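Local coordinates for protein beta-N-acetylhexosaminidase (Bacteroides fragilis, PDB 4PYS) that probably hydrolyses terminal beta-linked N-acetylhexosamine residues from glycans, as a glycoside hydrolase of family 20, at residues Q9-T14 / M158-Y163; L75-Y80 / A93-G98; G79-V84 / E123-P128; Y152-S157 / A214-T219. All blocks are in the same frame, centred on the assembly; numbering follows the deposited sequence.

Contact 1 of 4, residues Q9-T14 / M158-Y163; sequences QIIMPT and MLKMNY. With FMT (formic acid), chain K.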
loop_
_atom_site.group_PDB
_atom_site.type_symbol
_atom_site.label_atom_id
_atom_site.label_comp_id
_atom_site.label_asym_id
_atom_site.label_seq_id
_atom_site.Cartn_x
_atom_site.Cartn_y
_atom_site.Cartn_z
ATOM N N GLN A 9 22.765 10.508 11.992
ATOM C CA GLN A 9 21.883 11.536 12.515
ATOM C C GLN A 9 20.542 10.927 12.930
ATOM O O GLN A 9 20.308 10.671 14.110
ATOM C CB GLN A 9 21.690 12.662 11.490
ATOM C CG GLN A 9 21.440 12.185 10.059
ATOM C CD GLN A 9 20.803 13.247 9.198
ATOM O OE1 GLN A 9 20.101 12.938 8.237
ATOM N NE2 GLN A 9 21.048 14.508 9.533
ATOM N N ILE A 10 19.662 10.681 11.965
ATOM C CA ILE A 10 18.297 10.289 12.285
ATOM C C ILE A 10 17.754 9.192 11.385
ATOM O O ILE A 10 18.229 8.977 10.264
ATOM C CB ILE A 10 17.317 11.487 12.211
ATOM C CG1 ILE A 10 17.013 11.844 10.769
ATOM C CG2 ILE A 10 17.835 12.718 12.972
ATOM C CD1 ILE A 10 15.705 12.546 10.630
ATOM N N ILE A 11 16.735 8.510 11.886
ATOM C CA ILE A 11 16.049 7.474 11.126
ATOM C C ILE A 11 14.578 7.869 10.981
ATOM O O ILE A 11 13.952 8.276 11.967
ATOM C CB ILE A 11 16.113 6.112 11.861
ATOM C CG1 ILE A 11 17.546 5.569 11.883
ATOM C CG2 ILE A 11 15.196 5.113 11.183
ATOM C CD1 ILE A 11 17.789 4.506 12.979
HETATM N N MSE A 12 14.039 7.771 9.763
HETATM C CA MSE A 12 12.607 7.997 9.529
HETATM C C MSE A 12 11.963 6.756 8.941
HETATM O O MSE A 12 12.524 6.125 8.040
HETATM C CB MSE A 12 12.369 9.190 8.592
HETATM C CG MSE A 12 12.994 10.461 9.099
HETATM SE SE MSE A 12 12.446 12.013 8.070
HETATM C CE MSE A 12 10.658 12.209 8.809
ATOM N N PRO A 13 10.781 6.372 9.455
ATOM C CA PRO A 13 10.035 6.985 10.559
ATOM C C PRO A 13 10.770 6.810 11.890
ATOM O O PRO A 13 11.629 5.933 12.024
ATOM C CB PRO A 13 8.694 6.225 10.557
ATOM C CG PRO A 13 8.960 4.942 9.807
ATOM C CD PRO A 13 10.070 5.234 8.835
ATOM N N THR A 14 10.438 7.654 12.853
ATOM C CA THR A 14 11.174 7.740 14.124
ATOM C C THR A 14 11.069 6.445 14.900
ATOM O O THR A 14 9.954 5.962 15.132
ATOM C CB THR A 14 10.578 8.831 14.994
ATOM O OG1 THR A 14 10.625 10.077 14.285
ATOM C CG2 THR A 14 11.365 8.965 16.308
HETATM N N MSE A 158 11.088 0.993 2.604
HETATM C CA MSE A 158 12.005 1.989 3.154
HETATM C C MSE A 158 11.358 2.766 4.295
HETATM O O MSE A 158 12.036 3.180 5.238
HETATM C CB MSE A 158 12.438 2.958 2.034
HETATM C CG MSE A 158 13.352 4.081 2.493
HETATM SE SE MSE A 158 13.755 5.249 0.981
HETATM C CE MSE A 158 11.959 6.038 0.786
ATOM N N LEU A 159 10.044 2.954 4.205
ATOM C CA LEU A 159 9.307 3.750 5.179
ATOM C C LEU A 159 8.635 2.847 6.214
ATOM O O LEU A 159 7.776 3.296 6.984
ATOM C CB LEU A 159 8.256 4.593 4.452
ATOM C CG LEU A 159 8.864 5.660 3.522
ATOM C CD1 LEU A 159 7.783 6.454 2.821
ATOM C CD2 LEU A 159 9.773 6.590 4.286
ATOM N N LYS A 160 9.056 1.584 6.224
ATOM C CA LYS A 160 8.572 0.563 7.165
ATOM C C LYS A 160 7.077 0.222 7.053
ATOM O O LYS A 160 6.467 -0.236 8.010
ATOM C CB LYS A 160 8.962 0.921 8.612
ATOM C CG LYS A 160 10.495 1.014 8.797
ATOM C CD LYS A 160 10.862 0.944 10.291
ATOM C CE LYS A 160 12.365 0.867 10.519
ATOM N NZ LYS A 160 13.034 2.204 10.308
HETATM N N MSE A 161 6.501 0.415 5.873
HETATM C CA MSE A 161 5.152 -0.094 5.624
HETATM C C MSE A 161 5.201 -1.574 5.361
HETATM O O MSE A 161 6.289 -2.144 5.213
HETATM C CB MSE A 161 4.552 0.639 4.434
HETATM C CG MSE A 161 4.489 2.116 4.719
HETATM SE SE MSE A 161 3.612 3.022 3.237
HETATM C CE MSE A 161 3.916 4.862 3.843
ATOM N N ASN A 162 4.036 -2.215 5.353
ATOM C CA ASN A 162 4.012 -3.652 5.114
ATOM C C ASN A 162 3.086 -4.134 4.010
ATOM O O ASN A 162 3.091 -5.326 3.694
ATOM C CB ASN A 162 3.767 -4.465 6.401
ATOM C CG ASN A 162 2.540 -4.013 7.183
ATOM O OD1 ASN A 162 1.807 -3.111 6.772
ATOM N ND2 ASN A 162 2.307 -4.665 8.336
ATOM N N TYR A 163 2.304 -3.234 3.417
ATOM C CA TYR A 163 1.446 -3.635 2.300
ATOM C C TYR A 163 1.570 -2.655 1.154
ATOM O O TYR A 163 1.627 -1.447 1.360
ATOM C CB TYR A 163 -0.035 -3.709 2.704
ATOM C CG TYR A 163 -0.358 -4.765 3.730
ATOM C CD1 TYR A 163 -0.591 -6.086 3.357
ATOM C CD2 TYR A 163 -0.433 -4.439 5.075
ATOM C CE1 TYR A 163 -0.894 -7.060 4.312
ATOM C CE2 TYR A 163 -0.725 -5.408 6.036
ATOM C CZ TYR A 163 -0.951 -6.705 5.650
ATOM O OH TYR A 163 -1.247 -7.654 6.612
HETATM C C FMT K . 15.280 9.895 14.531
HETATM O O1 FMT K . 14.714 10.524 15.437
HETATM O O2 FMT K . 16.251 9.143 14.690
HETATM O O HOH W 1 13.041 3.393 7.858
HETATM O O HOH W 2 12.051 3.343 12.521
#

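Contact 2 of 4, residues L75-Y80 / A93-G98; sequences LPTEGY and AADDAG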
loop_
_atom_site.group_PDB
_atom_site.type_symbol
_atom_site.label_atom_id
_atom_site.label_comp_id
_atom_site.label_asym_id
_atom_site.label_seq_id
_atom_site.Cartn_x
_atom_site.Cartn_y
_atom_site.Cartn_z
ATOM N N LEU A 75 10.258 -9.995 21.514
ATOM C CA LEU A 75 9.935 -8.776 20.783
ATOM C C LEU A 75 8.533 -8.914 20.191
ATOM O O LEU A 75 8.070 -10.029 19.944
ATOM C CB LEU A 75 10.954 -8.540 19.661
ATOM C CG LEU A 75 12.303 -7.935 20.060
ATOM C CD1 LEU A 75 13.278 -8.018 18.908
ATOM C CD2 LEU A 75 12.156 -6.489 20.514
ATOM N N PRO A 76 7.842 -7.784 19.983
ATOM C CA PRO A 76 6.533 -7.819 19.320
ATOM C C PRO A 76 6.703 -8.171 17.858
ATOM O O PRO A 76 7.812 -8.064 17.321
ATOM C CB PRO A 76 6.051 -6.360 19.400
ATOM C CG PRO A 76 6.962 -5.658 20.354
ATOM C CD PRO A 76 8.261 -6.413 20.322
ATOM N N THR A 77 5.607 -8.561 17.217
ATOM C CA THR A 77 5.598 -8.788 15.779
ATOM C C THR A 77 6.133 -7.558 15.065
ATOM O O THR A 77 5.807 -6.422 15.436
ATOM C CB THR A 77 4.173 -9.059 15.262
ATOM O OG1 THR A 77 3.508 -9.961 16.154
ATOM C CG2 THR A 77 4.230 -9.678 13.876
ATOM N N GLU A 78 6.967 -7.811 14.064
ATOM C CA GLU A 78 7.628 -6.788 13.261
ATOM C C GLU A 78 8.635 -5.924 14.024
ATOM O O GLU A 78 9.164 -4.959 13.467
ATOM C CB GLU A 78 6.611 -5.885 12.550
ATOM C CG GLU A 78 5.474 -6.629 11.861
ATOM C CD GLU A 78 4.621 -5.687 11.041
ATOM O OE1 GLU A 78 3.687 -5.072 11.613
ATOM O OE2 GLU A 78 4.910 -5.555 9.832
ATOM N N GLY A 79 8.904 -6.261 15.280
ATOM C CA GLY A 79 9.818 -5.451 16.076
ATOM C C GLY A 79 11.263 -5.886 15.930
ATOM O O GLY A 79 11.540 -7.011 15.526
ATOM N N TYR A 80 12.196 -5.000 16.265
ATOM C CA TYR A 80 13.604 -5.375 16.218
ATOM C C TYR A 80 14.383 -4.615 17.277
ATOM O O TYR A 80 13.886 -3.637 17.854
ATOM C CB TYR A 80 14.189 -5.100 14.824
ATOM C CG TYR A 80 14.211 -3.631 14.490
ATOM C CD1 TYR A 80 13.125 -3.019 13.874
ATOM C CD2 TYR A 80 15.321 -2.850 14.799
ATOM C CE1 TYR A 80 13.141 -1.655 13.592
ATOM C CE2 TYR A 80 15.342 -1.494 14.524
ATOM C CZ TYR A 80 14.255 -0.907 13.915
ATOM O OH TYR A 80 14.285 0.445 13.652
ATOM N N ALA A 93 15.393 -9.811 16.129
ATOM C CA ALA A 93 14.019 -9.633 15.658
ATOM C C ALA A 93 13.179 -10.834 16.047
ATOM O O ALA A 93 13.713 -11.914 16.277
ATOM C CB ALA A 93 13.994 -9.435 14.138
ATOM N N ALA A 94 11.860 -10.667 16.127
ATOM C CA ALA A 94 11.012 -11.829 16.409
ATOM C C ALA A 94 10.630 -12.575 15.138
ATOM O O ALA A 94 10.245 -13.743 15.185
ATOM C CB ALA A 94 9.763 -11.419 17.184
ATOM N N ASP A 95 10.730 -11.897 14.002
ATOM C CA ASP A 95 10.322 -12.488 12.726
ATOM C C ASP A 95 11.079 -11.826 11.582
ATOM O O ASP A 95 11.815 -10.864 11.792
ATOM C CB ASP A 95 8.804 -12.334 12.534
ATOM C CG ASP A 95 8.317 -10.911 12.820
ATOM O OD1 ASP A 95 8.900 -9.959 12.275
ATOM O OD2 ASP A 95 7.373 -10.736 13.619
ATOM N N ASP A 96 10.905 -12.325 10.361
ATOM C CA ASP A 96 11.655 -11.764 9.236
ATOM C C ASP A 96 11.355 -10.291 8.979
ATOM O O ASP A 96 12.234 -9.546 8.566
ATOM C CB ASP A 96 11.404 -12.574 7.965
ATOM C CG ASP A 96 12.008 -13.963 8.034
ATOM O OD1 ASP A 96 13.029 -14.154 8.733
ATOM O OD2 ASP A 96 11.474 -14.859 7.353
ATOM N N ALA A 97 10.115 -9.864 9.209
ATOM C CA ALA A 97 9.760 -8.452 9.028
ATOM C C ALA A 97 10.638 -7.553 9.890
ATOM O O ALA A 97 11.122 -6.508 9.440
ATOM C CB ALA A 97 8.297 -8.230 9.354
ATOM N N GLY A 98 10.838 -7.958 11.137
ATOM C CA GLY A 98 11.716 -7.220 12.031
ATOM C C GLY A 98 13.117 -7.051 11.481
ATOM O O GLY A 98 13.692 -5.975 11.580
#

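Contact 3 of 4, residues G79-V84 / E123-P128; sequences GYRIRV and EITDFP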
loop_
_atom_site.group_PDB
_atom_site.type_symbol
_atom_site.label_atom_id
_atom_site.label_comp_id
_atom_site.label_asym_id
_atom_site.label_seq_id
_atom_site.Cartn_x
_atom_site.Cartn_y
_atom_site.Cartn_z
ATOM N N GLY A 79 8.904 -6.261 15.280
ATOM C CA GLY A 79 9.818 -5.451 16.076
ATOM C C GLY A 79 11.263 -5.886 15.930
ATOM O O GLY A 79 11.540 -7.011 15.526
ATOM N N TYR A 80 12.196 -5.000 16.265
ATOM C CA TYR A 80 13.604 -5.375 16.218
ATOM C C TYR A 80 14.383 -4.615 17.277
ATOM O O TYR A 80 13.886 -3.637 17.854
ATOM C CB TYR A 80 14.189 -5.100 14.824
ATOM C CG TYR A 80 14.211 -3.631 14.490
ATOM C CD1 TYR A 80 13.125 -3.019 13.874
ATOM C CD2 TYR A 80 15.321 -2.850 14.799
ATOM C CE1 TYR A 80 13.141 -1.655 13.592
ATOM C CE2 TYR A 80 15.342 -1.494 14.524
ATOM C CZ TYR A 80 14.255 -0.907 13.915
ATOM O OH TYR A 80 14.285 0.445 13.652
ATOM N N ARG A 81 15.602 -5.074 17.536
ATOM C CA ARG A 81 16.531 -4.332 18.370
ATOM C C ARG A 81 17.865 -4.340 17.646
ATOM O O ARG A 81 18.269 -5.365 17.080
ATOM C CB ARG A 81 16.662 -4.992 19.749
ATOM C CG ARG A 81 17.606 -4.269 20.708
ATOM C CD ARG A 81 17.773 -5.043 22.019
ATOM N NE ARG A 81 16.496 -5.245 22.706
ATOM C CZ ARG A 81 15.811 -6.387 22.697
ATOM N NH1 ARG A 81 16.285 -7.449 22.053
ATOM N NH2 ARG A 81 14.651 -6.476 23.335
ATOM N N ILE A 82 18.529 -3.190 17.635
ATOM C CA ILE A 82 19.874 -3.091 17.076
ATOM C C ILE A 82 20.792 -2.608 18.176
ATOM O O ILE A 82 20.488 -1.605 18.819
ATOM C CB ILE A 82 19.944 -2.063 15.935
ATOM C CG1 ILE A 82 19.088 -2.493 14.734
ATOM C CG2 ILE A 82 21.389 -1.870 15.487
ATOM C CD1 ILE A 82 18.990 -1.423 13.624
ATOM N N ARG A 83 21.896 -3.314 18.414
ATOM C CA ARG A 83 22.940 -2.798 19.296
ATOM C C ARG A 83 24.216 -2.677 18.497
ATOM O O ARG A 83 24.728 -3.677 17.986
ATOM C CB ARG A 83 23.171 -3.713 20.502
ATOM C CG ARG A 83 22.071 -3.651 21.543
ATOM C CD ARG A 83 22.281 -4.723 22.606
ATOM N NE ARG A 83 21.825 -6.027 22.130
ATOM C CZ ARG A 83 22.191 -7.180 22.675
ATOM N NH1 ARG A 83 23.032 -7.183 23.704
ATOM N NH2 ARG A 83 21.727 -8.325 22.188
ATOM N N VAL A 84 24.709 -1.450 18.359
ATOM C CA VAL A 84 26.016 -1.212 17.753
ATOM C C VAL A 84 26.997 -0.908 18.872
ATOM O O VAL A 84 26.795 0.046 19.625
ATOM C CB VAL A 84 25.975 -0.015 16.773
ATOM C CG1 VAL A 84 27.368 0.267 16.207
ATOM C CG2 VAL A 84 24.988 -0.273 15.644
ATOM N N GLU A 123 21.804 1.814 20.950
ATOM C CA GLU A 123 20.819 0.751 21.050
ATOM C C GLU A 123 19.477 1.295 20.583
ATOM O O GLU A 123 18.985 2.302 21.101
ATOM C CB GLU A 123 20.722 0.203 22.477
ATOM C CG GLU A 123 19.723 -0.942 22.610
ATOM C CD GLU A 123 19.820 -1.658 23.950
ATOM O OE1 GLU A 123 20.841 -1.495 24.653
ATOM O OE2 GLU A 123 18.868 -2.385 24.291
ATOM N N ILE A 124 18.907 0.641 19.581
ATOM C CA ILE A 124 17.617 1.030 19.031
ATOM C C ILE A 124 16.651 -0.115 19.280
ATOM O O ILE A 124 16.967 -1.267 18.974
ATOM C CB ILE A 124 17.732 1.245 17.517
ATOM C CG1 ILE A 124 18.702 2.388 17.213
ATOM C CG2 ILE A 124 16.366 1.549 16.913
ATOM C CD1 ILE A 124 19.123 2.439 15.746
ATOM N N THR A 125 15.495 0.197 19.863
ATOM C CA THR A 125 14.445 -0.791 20.078
ATOM C C THR A 125 13.201 -0.229 19.430
ATOM O O THR A 125 12.825 0.923 19.706
ATOM C CB THR A 125 14.174 -1.004 21.577
ATOM O OG1 THR A 125 15.417 -1.256 22.252
ATOM C CG2 THR A 125 13.246 -2.191 21.775
ATOM N N ASP A 126 12.552 -1.009 18.570
ATOM C CA ASP A 126 11.589 -0.388 17.657
ATOM C C ASP A 126 10.521 -1.399 17.208
ATOM O O ASP A 126 10.797 -2.592 17.056
ATOM C CB ASP A 126 12.361 0.169 16.449
ATOM C CG ASP A 126 11.589 1.210 15.675
ATOM O OD1 ASP A 126 10.610 1.775 16.230
ATOM O OD2 ASP A 126 11.997 1.487 14.515
ATOM N N PHE A 127 9.292 -0.917 17.041
ATOM C CA PHE A 127 8.178 -1.740 16.591
ATOM C C PHE A 127 7.027 -0.820 16.169
ATOM O O PHE A 127 6.934 0.322 16.661
ATOM C CB PHE A 127 7.723 -2.706 17.703
ATOM C CG PHE A 127 7.615 -2.068 19.054
ATOM C CD1 PHE A 127 6.461 -1.386 19.425
ATOM C CD2 PHE A 127 8.668 -2.151 19.953
ATOM C CE1 PHE A 127 6.358 -0.800 20.682
ATOM C CE2 PHE A 127 8.580 -1.564 21.211
ATOM C CZ PHE A 127 7.425 -0.889 21.570
ATOM N N PRO A 128 6.141 -1.308 15.276
ATOM C CA PRO A 128 5.120 -0.420 14.690
ATOM C C PRO A 128 3.935 -0.135 15.582
ATOM O O PRO A 128 3.477 -1.005 16.349
ATOM C CB PRO A 128 4.650 -1.201 13.449
ATOM C CG PRO A 128 4.856 -2.655 13.841
ATOM C CD PRO A 128 6.160 -2.631 14.613
HETATM O O HOH W 3 15.857 -2.754 24.281
#

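Contact 4 of 4, residues Y152-S157 / A214-T219; sequences YIDMAS and ADRGIT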
loop_
_atom_site.group_PDB
_atom_site.type_symbol
_atom_site.label_atom_id
_atom_site.label_comp_id
_atom_site.label_asym_id
_atom_site.label_seq_id
_atom_site.Cartn_x
_atom_site.Cartn_y
_atom_site.Cartn_z
ATOM N N TYR A 152 8.155 1.954 -6.018
ATOM C CA TYR A 152 7.229 2.318 -4.943
ATOM C C TYR A 152 7.039 1.218 -3.914
ATOM O O TYR A 152 6.740 1.494 -2.744
ATOM C CB TYR A 152 5.913 2.862 -5.527
ATOM C CG TYR A 152 6.221 4.152 -6.228
ATOM C CD1 TYR A 152 6.600 5.276 -5.499
ATOM C CD2 TYR A 152 6.212 4.238 -7.610
ATOM C CE1 TYR A 152 6.937 6.461 -6.133
ATOM C CE2 TYR A 152 6.535 5.424 -8.250
ATOM C CZ TYR A 152 6.897 6.523 -7.512
ATOM O OH TYR A 152 7.234 7.686 -8.165
ATOM N N ILE A 153 7.248 -0.029 -4.323
ATOM C CA ILE A 153 7.324 -1.119 -3.350
ATOM C C ILE A 153 8.567 -0.917 -2.477
ATOM O O ILE A 153 8.521 -1.050 -1.247
ATOM C CB ILE A 153 7.399 -2.464 -4.075
ATOM C CG1 ILE A 153 6.030 -2.787 -4.681
ATOM C CG2 ILE A 153 7.885 -3.577 -3.116
ATOM C CD1 ILE A 153 6.011 -4.023 -5.593
ATOM N N ASP A 154 9.679 -0.573 -3.120
ATOM C CA ASP A 154 10.911 -0.295 -2.386
ATOM C C ASP A 154 10.707 0.884 -1.436
ATOM O O ASP A 154 11.190 0.868 -0.295
ATOM C CB ASP A 154 12.038 -0.003 -3.383
ATOM C CG ASP A 154 13.420 -0.173 -2.786
ATOM O OD1 ASP A 154 13.653 -1.173 -2.063
ATOM O OD2 ASP A 154 14.279 0.698 -3.046
HETATM N N MSE A 155 9.981 1.904 -1.892
HETATM C CA MSE A 155 9.674 3.052 -1.027
HETATM C C MSE A 155 8.877 2.615 0.195
HETATM O O MSE A 155 9.159 3.029 1.329
HETATM C CB MSE A 155 8.878 4.110 -1.794
HETATM C CG MSE A 155 8.424 5.244 -0.888
HETATM SE SE MSE A 155 6.935 6.233 -1.658
HETATM C CE MSE A 155 5.570 4.879 -1.391
ATOM N N ALA A 156 7.883 1.774 -0.026
ATOM C CA ALA A 156 7.017 1.341 1.068
ATOM C C ALA A 156 7.858 0.651 2.131
ATOM O O ALA A 156 7.721 0.925 3.317
ATOM C CB ALA A 156 5.930 0.403 0.531
ATOM N N SER A 157 8.757 -0.221 1.696
ATOM C CA SER A 157 9.639 -0.937 2.629
ATOM C C SER A 157 10.567 0.027 3.350
ATOM O O SER A 157 10.790 -0.092 4.560
ATOM C CB SER A 157 10.479 -1.963 1.868
ATOM O OG SER A 157 11.225 -2.766 2.776
ATOM N N ALA A 214 8.417 -9.524 -1.558
ATOM C CA ALA A 214 8.672 -10.437 -0.444
ATOM C C ALA A 214 10.070 -10.231 0.137
ATOM O O ALA A 214 10.253 -10.298 1.354
ATOM C CB ALA A 214 8.478 -11.890 -0.882
ATOM N N ASP A 215 11.045 -9.960 -0.734
ATOM C CA ASP A 215 12.423 -9.735 -0.299
ATOM C C ASP A 215 12.558 -8.491 0.559
ATOM O O ASP A 215 13.562 -8.312 1.250
ATOM C CB ASP A 215 13.363 -9.617 -1.501
ATOM C CG ASP A 215 13.637 -10.947 -2.153
ATOM O OD1 ASP A 215 13.486 -11.977 -1.461
ATOM O OD2 ASP A 215 14.004 -10.960 -3.348
ATOM N N ARG A 216 11.567 -7.612 0.508
ATOM C CA ARG A 216 11.629 -6.415 1.336
ATOM C C ARG A 216 10.422 -6.256 2.264
ATOM O O ARG A 216 10.064 -5.149 2.665
ATOM C CB ARG A 216 11.931 -5.159 0.489
ATOM C CG ARG A 216 11.021 -4.905 -0.688
ATOM C CD ARG A 216 11.790 -4.259 -1.858
ATOM N NE ARG A 216 12.611 -5.260 -2.540
ATOM C CZ ARG A 216 13.866 -5.064 -2.929
ATOM N NH1 ARG A 216 14.534 -6.041 -3.517
ATOM N NH2 ARG A 216 14.452 -3.898 -2.727
ATOM N N GLY A 217 9.809 -7.382 2.626
ATOM C CA GLY A 217 8.793 -7.399 3.666
ATOM C C GLY A 217 7.444 -6.819 3.286
ATOM O O GLY A 217 6.660 -6.437 4.160
ATOM N N ILE A 218 7.171 -6.757 1.986
ATOM C CA ILE A 218 5.931 -6.148 1.499
ATOM C C ILE A 218 4.980 -7.208 0.962
ATOM O O ILE A 218 5.373 -8.023 0.132
ATOM C CB ILE A 218 6.216 -5.134 0.372
ATOM C CG1 ILE A 218 7.019 -3.949 0.917
ATOM C CG2 ILE A 218 4.909 -4.640 -0.243
ATOM C CD1 ILE A 218 6.321 -3.216 2.064
ATOM N N THR A 219 3.738 -7.192 1.443
ATOM C CA THR A 219 2.685 -8.056 0.909
ATOM C C THR A 219 1.919 -7.250 -0.132
ATOM O O THR A 219 1.504 -6.125 0.137
ATOM C CB THR A 219 1.743 -8.499 2.029
ATOM O OG1 THR A 219 2.467 -9.341 2.943
ATOM C CG2 THR A 219 0.534 -9.265 1.474
#

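Contact 1 of 4, residues Q9-T14 / M158-Y163
P13, which follows a cis peptide bond, lies against the peptide that closes the helix 146-158, its CG and CD both near L159 O, with CG 3.5 Å from that oxygen. Direct contact is by packing: P13 CG meets K160 CB at 4.2 Å, and I11 CG2 lies 3.7 Å from the charged K160 NZ, the two side chains crossing at about a right angle. No direct hydrogen bond joins the two segments; two waters do the polar work. One donates to both M12 O and M158 O and accepts from K160 NZ at 2.7 Å. The second accepts from the same ammonium and donates to P13 O. The extended K160 chain turns at its last torsion (chi4 76°), which sets NZ between the waters; S105 OG of helix 96-109 is its third partner. A formic acid molecule, probably from the crystallisation liquor, accepts from I11 N at 2.9 Å. K160, with positive phi, is the C' residue of a Schellman motif, M161 N bonding to A156 O and K160 N to S157 O. The contact therefore sets a helix C-terminus of the family 20 catalytic domain against the N-terminal loop of domain 2.

Contact 2 of 4, residues L75-Y80 / A93-G98
The D95 carboxylate grips two backbone N-H groups, G98 N in its own segment and E78 N in the other. Its CG sits between the backbone N and the carbonyl carbon (chi1 48°). OD1 accepts from G98 N at 3.0 Å, nearly in line with its own C-O bond. OD2 takes E78 N at 3.0 Å through its syn lone pair, in an almost straight bond of 172°. The T77 side chain crosses that of D95 at about a right angle, with CG2 3.3 Å from OD2. D95 is thus the N-cap of helix 96-109, and its second oxygen ties that cap to the type II turn P76-G79 leading into strand 80-84 of domain 2. Beyond the cap, E78 lays CG against A97 CB at 4.1 Å, while its own carboxylate reaches R133 in a salt bridge and N162. At the other end L75 and A94 meet CB to CB at 4.0 Å, and L75 CD1 reaches over A93 CA. Y80 and A93 form an antiparallel non-hydrogen-bonded pair, both side chains on one face of the sheet; Y80 CB lies 3.4 Å from G98 O. G98 CA also makes a C-H...O contact with G79 O at 3.5 Å.

Contact 3 of 4, residues G79-V84 / E123-P128
Y80 and D126 lie side by side on the buried face of the strand pair, their ring and carboxylate planes 77° apart. D126 CB comes within 3.3 Å of Y80 CZ, and the phenol OH lies 2.7 Å from D126 OD2, at most a weak hydrogen bond, its stronger partner being S105 OG. D126 OD1 is held elsewhere, by G16 N and W462 NE1. I124 CG2 touches Y80 CE2 at 4.0 Å. Strands 80-84 and 117-126 are antiparallel neighbours in the sheet of domain 2, and the axes of 80-84 and 123-126 approach to 4.7 Å; the Y80-D126 and I82-I124 pairs are hydrogen-bonded, each by two backbone bonds, and helix 96-109 packs on the face bearing Y80 and I82. The opposite face, with R81, R83, E123 and T125, is looser and partly exposed. There R81 NE and E123 OE2 stand 4.0 Å apart, beyond a salt bridge, and a water links them: NE donates to it in the guanidinium plane, it donates to OE2, and it also hydrogen-bonds T125 OG1. The R81 tip pairs with D72 and E92, that of R83 with E92. R83 CG packs alongside E123 CG at 3.7 Å.

Contact 4 of 4, residues Y152-S157 / A214-T219
R216 reaches back along helix 146-158, from S157 to D154, and its path from CB outward traces the contact. CB faces S157 OG at 3.4 Å. CG, placed between the backbone N and the carbonyl carbon (chi1 54°), passes S157 CB at 3.9 Å. A bend at chi2 sets CD over the helix, 3.6 Å from D154 OD1 and 4.2 Å from I153 CG2. The bend at chi3 (76°) places NE, which donates to Y212 O just before the segment. At the tip NH2 forms a salt bridge with D154 OD1 at 2.9 Å. The carboxylate oxygen lies almost in the guanidinium plane, whereas the nitrogen stands above the carboxylate plane, 48° out of it. E48 is a second acidic partner of NH2, K49 pairs with D154 OD2, and Y212 adds a cation-pi contact, so the buried D154 and R216 sit in a network of charges that probably stabilises them. The loop 214-219 ends helix 203-214 in a Schellman motif with G217 as C' residue and leads into strand 219-223 of the catalytic barrel; helix 146-158 lies between strands 132-138 and 163-170 in the chain. S157 OG donates to R216 O at 2.7 Å, in the carbonyl plane on a lone pair. Beside it I218 packs on the helix, its CD1 3.9 Å from A156 CB and its CG1 near I153 CG2.

In the fold
Contacts 2 and 3 lie within domain 2, their centres 9 Å apart, and share G79 and Y80, where the turn before strand 80-84 becomes part of the sheet. Both are nested inside the chain loop closed by contact 1, which joins the N-terminal loop of that domain to the catalytic domain. Contact 4, wholly within the catalytic domain, alternates with contact 1 along the chain and uses the same helix 146-158; N162 O probably accepts from T219 N between them. K160 packs on Y80, and N162 probably bonds to E78. The end of helix 146-158 thus links barrel and domain 2, although contacts 2 and 4 do not touch, remaining about 6 Å apart at their nearest atoms.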